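Side-chain contacts in pseudouridine synthase (Pyrococcus abyssi, PDB 2AUS), which probably isomerises particular uridines in RNA to pseudouridine as an archaeal Cbf5 enzyme: residues R38-E41 with L42-Y46; D230-E233 with E234-R237. All coordinates share one frame; numbering follows the deposited sequence.

Contact 1 of 2, residues R38-E41 with L42-Y46; sequences RPIE and LHIQY
P39 and L42 lie side by side at the start of the short helix 40-45, with P39 CD 4.0 Å from L42 CD1. P39 is the N-cap residue. Its carbonyl oxygen takes the first turn's hydrogen bond, from H43 N, with an N-H...O angle of 163°. I40 O receives I44 N and E41 O receives Q45 N in the same i to i+4 pattern. On another side of this helix, I40 CD1 reaches CD2 of the H43 ring at 4.2 Å, passing it obliquely. The same methyl lies 4.3 Å from I44 CG1. H43 CG is anti to the backbone N (chi1 179°), which places the ring beside I40; its turn about CB-CG then puts CD2 near I40 and ND1 near a water. That water is 2.7 Å from H43 ND1 and also accepts from R38 N, so it ties the ring to the residue before the cap. The far ring nitrogen, NE2, is hydrogen-bonded to the carbonyls of I240 and R237. W227 of helix 217-228 packs on I40, E41 and I44. R38 runs past the first turn to the end of the helix. A bend at chi3 (-83°) brings its guanidinium over Y46, whose CB lies against one face at 4.0 Å from R38 NH2, the nitrogen that also forms a salt bridge with E244. Y46 is the first residue to leave helical geometry. A second water closes this end: it lies in the guanidinium plane, accepts from R38 NH2 at 2.9 Å, and donates to both H43 O and Y46 O.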
loop_
_atom_site.group_PDB
_atom_site.type_symbol
_atom_site.label_atom_id
_atom_site.label_comp_id
_atom_site.label_asym_id
_atom_site.label_seq_id
_atom_site.Cartn_x
_atom_site.Cartn_y
_atom_site.Cartn_z
ATOM N N ARG A 38 -16.476 27.729 -17.724
ATOM C CA ARG A 38 -17.669 27.020 -17.304
ATOM C C ARG A 38 -17.835 27.020 -15.791
ATOM O O ARG A 38 -16.861 26.893 -15.055
ATOM C CB ARG A 38 -17.641 25.584 -17.846
ATOM C CG ARG A 38 -17.753 25.537 -19.374
ATOM C CD ARG A 38 -18.177 24.169 -19.919
ATOM N NE ARG A 38 -17.044 23.271 -20.040
ATOM C CZ ARG A 38 -16.586 22.761 -21.185
ATOM N NH1 ARG A 38 -17.164 23.042 -22.342
ATOM N NH2 ARG A 38 -15.517 21.982 -21.165
ATOM N N PRO A 39 -19.077 27.198 -15.306
ATOM C CA PRO A 39 -19.332 27.200 -13.857
ATOM C C PRO A 39 -18.667 25.941 -13.299
ATOM O O PRO A 39 -18.741 24.880 -13.924
ATOM C CB PRO A 39 -20.855 27.143 -13.776
ATOM C CG PRO A 39 -21.283 27.886 -15.012
ATOM C CD PRO A 39 -20.327 27.373 -16.069
ATOM N N ILE A 40 -18.037 26.052 -12.132
ATOM C CA ILE A 40 -17.302 24.936 -11.544
ATOM C C ILE A 40 -17.924 23.542 -11.636
ATOM O O ILE A 40 -17.232 22.582 -11.976
ATOM C CB ILE A 40 -16.909 25.227 -10.068
ATOM C CG1 ILE A 40 -15.932 24.148 -9.579
ATOM C CG2 ILE A 40 -18.143 25.278 -9.185
ATOM C CD1 ILE A 40 -14.694 24.008 -10.452
ATOM N N GLU A 41 -19.212 23.414 -11.339
ATOM C CA GLU A 41 -19.870 22.110 -11.432
ATOM C C GLU A 41 -19.816 21.582 -12.864
ATOM O O GLU A 41 -19.468 20.426 -13.094
ATOM C CB GLU A 41 -21.334 22.205 -11.001
ATOM C CG GLU A 41 -21.558 22.384 -9.522
ATOM C CD GLU A 41 -21.043 21.215 -8.712
ATOM O OE1 GLU A 41 -21.022 20.082 -9.246
ATOM O OE2 GLU A 41 -20.676 21.428 -7.536
ATOM N N LEU A 42 -20.177 22.429 -13.820
ATOM C CA LEU A 42 -20.157 22.035 -15.225
ATOM C C LEU A 42 -18.744 21.699 -15.664
ATOM O O LEU A 42 -18.528 20.759 -16.422
ATOM C CB LEU A 42 -20.703 23.156 -16.115
ATOM C CG LEU A 42 -22.213 23.196 -16.322
ATOM C CD1 LEU A 42 -22.553 24.316 -17.311
ATOM C CD2 LEU A 42 -22.692 21.847 -16.868
ATOM N N HIS A 43 -17.787 22.485 -15.184
ATOM C CA HIS A 43 -16.379 22.287 -15.498
ATOM C C HIS A 43 -15.960 20.865 -15.124
ATOM O O HIS A 43 -15.251 20.187 -15.871
ATOM C CB HIS A 43 -15.541 23.298 -14.710
ATOM C CG HIS A 43 -14.069 23.182 -14.943
ATOM N ND1 HIS A 43 -13.478 23.495 -16.148
ATOM C CD2 HIS A 43 -13.063 22.815 -14.114
ATOM C CE1 HIS A 43 -12.171 23.329 -16.052
ATOM N NE2 HIS A 43 -11.893 22.918 -14.829
ATOM N N ILE A 44 -16.407 20.418 -13.957
ATOM C CA ILE A 44 -16.080 19.081 -13.486
ATOM C C ILE A 44 -16.855 18.031 -14.283
ATOM O O ILE A 44 -16.315 16.984 -14.629
ATOM C CB ILE A 44 -16.385 18.952 -11.973
ATOM C CG1 ILE A 44 -15.397 19.823 -11.189
ATOM C CG2 ILE A 44 -16.305 17.497 -11.532
ATOM C CD1 ILE A 44 -15.563 19.753 -9.681
ATOM N N GLN A 45 -18.113 18.330 -14.589
ATOM C CA GLN A 45 -18.961 17.424 -15.358
ATOM C C GLN A 45 -18.365 17.146 -16.730
ATOM O O GLN A 45 -18.579 16.074 -17.303
ATOM C CB GLN A 45 -20.353 18.032 -15.549
ATOM C CG GLN A 45 -21.281 17.903 -14.363
ATOM C CD GLN A 45 -21.925 16.531 -14.283
ATOM O OE1 GLN A 45 -22.602 16.094 -15.220
ATOM N NE2 GLN A 45 -21.722 15.843 -13.162
ATOM N N TYR A 46 -17.630 18.120 -17.257
ATOM C CA TYR A 46 -17.015 17.998 -18.570
ATOM C C TYR A 46 -15.515 18.211 -18.480
ATOM O O TYR A 46 -14.914 18.817 -19.364
ATOM C CB TYR A 46 -17.632 19.027 -19.530
ATOM C CG TYR A 46 -19.105 18.792 -19.762
ATOM C CD1 TYR A 46 -19.543 17.909 -20.744
ATOM C CD2 TYR A 46 -20.058 19.369 -18.926
ATOM C CE1 TYR A 46 -20.888 17.603 -20.885
ATOM C CE2 TYR A 46 -21.404 19.067 -19.054
ATOM C CZ TYR A 46 -21.810 18.179 -20.033
ATOM O OH TYR A 46 -23.134 17.828 -20.127
HETATM O O HOH W 1 -14.264 25.676 -17.567
HETATM O O HOH W 2 -14.639 21.637 -18.435
#

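Contact 2 of 2, residues D230-E233 with E234-R237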
loop_
_atom_site.group_PDB
_atom_site.type_symbol
_atom_site.label_atom_id
_atom_site.label_comp_id
_atom_site.label_asym_id
_atom_site.label_seq_id
_atom_site.Cartn_x
_atom_site.Cartn_y
_atom_site.Cartn_z
ATOM N N ASP A 230 -13.761 25.253 2.362
ATOM C CA ASP A 230 -13.383 26.658 2.415
ATOM C C ASP A 230 -14.015 27.546 1.342
ATOM O O ASP A 230 -13.820 28.760 1.349
ATOM C CB ASP A 230 -11.857 26.765 2.360
ATOM C CG ASP A 230 -11.180 25.903 3.419
ATOM O OD1 ASP A 230 -11.547 26.032 4.605
ATOM O OD2 ASP A 230 -10.289 25.095 3.072
ATOM N N GLY A 231 -14.765 26.939 0.423
ATOM C CA GLY A 231 -15.420 27.697 -0.632
ATOM C C GLY A 231 -14.497 28.288 -1.683
ATOM O O GLY A 231 -14.858 29.256 -2.352
ATOM N N ILE A 232 -13.311 27.707 -1.840
ATOM C CA ILE A 232 -12.332 28.185 -2.814
ATOM C C ILE A 232 -12.269 27.215 -4.000
ATOM O O ILE A 232 -11.705 26.128 -3.886
ATOM C CB ILE A 232 -10.921 28.277 -2.173
ATOM C CG1 ILE A 232 -10.976 29.160 -0.921
ATOM C CG2 ILE A 232 -9.925 28.826 -3.173
ATOM C CD1 ILE A 232 -11.454 30.577 -1.189
ATOM N N GLU A 233 -12.822 27.612 -5.139
ATOM C CA GLU A 233 -12.837 26.736 -6.309
ATOM C C GLU A 233 -11.629 26.880 -7.224
ATOM O O GLU A 233 -11.430 26.062 -8.117
ATOM C CB GLU A 233 -14.103 26.980 -7.132
ATOM C CG GLU A 233 -14.233 28.406 -7.639
ATOM C CD GLU A 233 -15.186 28.520 -8.817
ATOM O OE1 GLU A 233 -14.703 28.604 -9.971
ATOM O OE2 GLU A 233 -16.414 28.512 -8.587
ATOM N N GLU A 234 -10.830 27.915 -6.995
ATOM C CA GLU A 234 -9.659 28.191 -7.816
ATOM C C GLU A 234 -8.735 26.999 -8.066
ATOM O O GLU A 234 -8.364 26.710 -9.207
ATOM C CB GLU A 234 -8.835 29.307 -7.183
ATOM C CG GLU A 234 -7.683 29.779 -8.041
ATOM C CD GLU A 234 -6.696 30.633 -7.264
ATOM O OE1 GLU A 234 -7.143 31.424 -6.408
ATOM O OE2 GLU A 234 -5.475 30.523 -7.517
ATOM N N TYR A 235 -8.359 26.310 -6.998
ATOM C CA TYR A 235 -7.443 25.188 -7.128
ATOM C C TYR A 235 -8.045 23.954 -7.787
ATOM O O TYR A 235 -7.424 23.369 -8.667
ATOM C CB TYR A 235 -6.848 24.876 -5.753
ATOM C CG TYR A 235 -6.202 26.123 -5.182
ATOM C CD1 TYR A 235 -5.027 26.631 -5.736
ATOM C CD2 TYR A 235 -6.839 26.871 -4.187
ATOM C CE1 TYR A 235 -4.508 27.857 -5.325
ATOM C CE2 TYR A 235 -6.328 28.100 -3.770
ATOM C CZ TYR A 235 -5.164 28.585 -4.347
ATOM O OH TYR A 235 -4.665 29.806 -3.966
ATOM N N ILE A 236 -9.247 23.556 -7.383
ATOM C CA ILE A 236 -9.860 22.387 -8.002
ATOM C C ILE A 236 -10.056 22.706 -9.486
ATOM O O ILE A 236 -9.827 21.856 -10.343
ATOM C CB ILE A 236 -11.219 22.023 -7.344
ATOM C CG1 ILE A 236 -11.664 20.632 -7.811
ATOM C CG2 ILE A 236 -12.289 23.048 -7.715
ATOM C CD1 ILE A 236 -10.662 19.527 -7.498
ATOM N N ARG A 237 -10.445 23.943 -9.788
ATOM C CA ARG A 237 -10.651 24.355 -11.173
ATOM C C ARG A 237 -9.379 24.166 -11.991
ATOM O O ARG A 237 -9.415 23.609 -13.093
ATOM C CB ARG A 237 -11.084 25.817 -11.255
ATOM C CG ARG A 237 -11.224 26.311 -12.689
ATOM C CD ARG A 237 -11.724 27.742 -12.770
ATOM N NE ARG A 237 -13.126 27.872 -12.378
ATOM C CZ ARG A 237 -14.154 27.523 -13.145
ATOM N NH1 ARG A 237 -13.939 27.013 -14.354
ATOM N NH2 ARG A 237 -15.395 27.705 -12.710
HETATM O O HOH W 3 -10.137 24.393 -4.676
#
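E233 and R237 lie side by side, one helical turn apart, joined by a salt bridge at the start of helix 234-239. A single carboxylate oxygen does the gripping. E233 OE1 accepts from R237 NE at 3.0 Å and from R237 NH2 at 3.0 Å. It sits at the edge of the guanidinium, nearly in its plane, while the carboxylate plane is turned 28° from it. NE comes nearly along the C-O axis of OE1, and NH2 comes from the syn side, somewhat out of the carboxylate plane. E233 CG lies between its backbone N and carbonyl carbon (chi1 60°), and the chain then extends alongside R237. The backbones are joined as well: R237 N donates to E233 O at 2.9 Å, an i to i+4 backbone bond. R237 NH2 has a further acceptor in R38 O. A methionine in place of R237 would probably leave the E233 carboxylate without its charged mate and R38 O without this donor.

I232 adds the apolar part. Its CG2 methyl meets Y235 obliquely, 3.7 Å from CE2, and reaches E234 CB at 4.2 Å. E234 is extended, and its OE2 pairs with K238, the next turn along. The amide of I236, in the first turn, gives its hydrogen to a water at 3.0 Å that also lies close to I232 O. E233 O touches I236 CG2 at 3.2 Å.

The loop 230-233 joins helix 217-228 to helix 234-239. W227 packs against E233 and I236, F226 against Y235, and Y223 against I236. I40 of helix 40-45 touches E233, I236 and R237, while Y235 also packs on an apolar side chain of another protein chain.

Contact 1 comes first along the chain and contact 2 far later, in a different domain by sequence, yet their centres are about 12 Å apart. Helices 40-45 and 234-239 touch directly. R237 of contact 2 bonds to contact 1 at two places, R38 and H43. I40 CB also packs on E233 OE2. Helix 217-228 borders both contacts through W227. Each helix leads into a strand of the same mixed sheet, 47-53 after contact 1 and 241-242 after contact 2, and these two strands pair antiparallel. The DKCLD and TruB C-terminal domains are thus joined here at both helix and strand level.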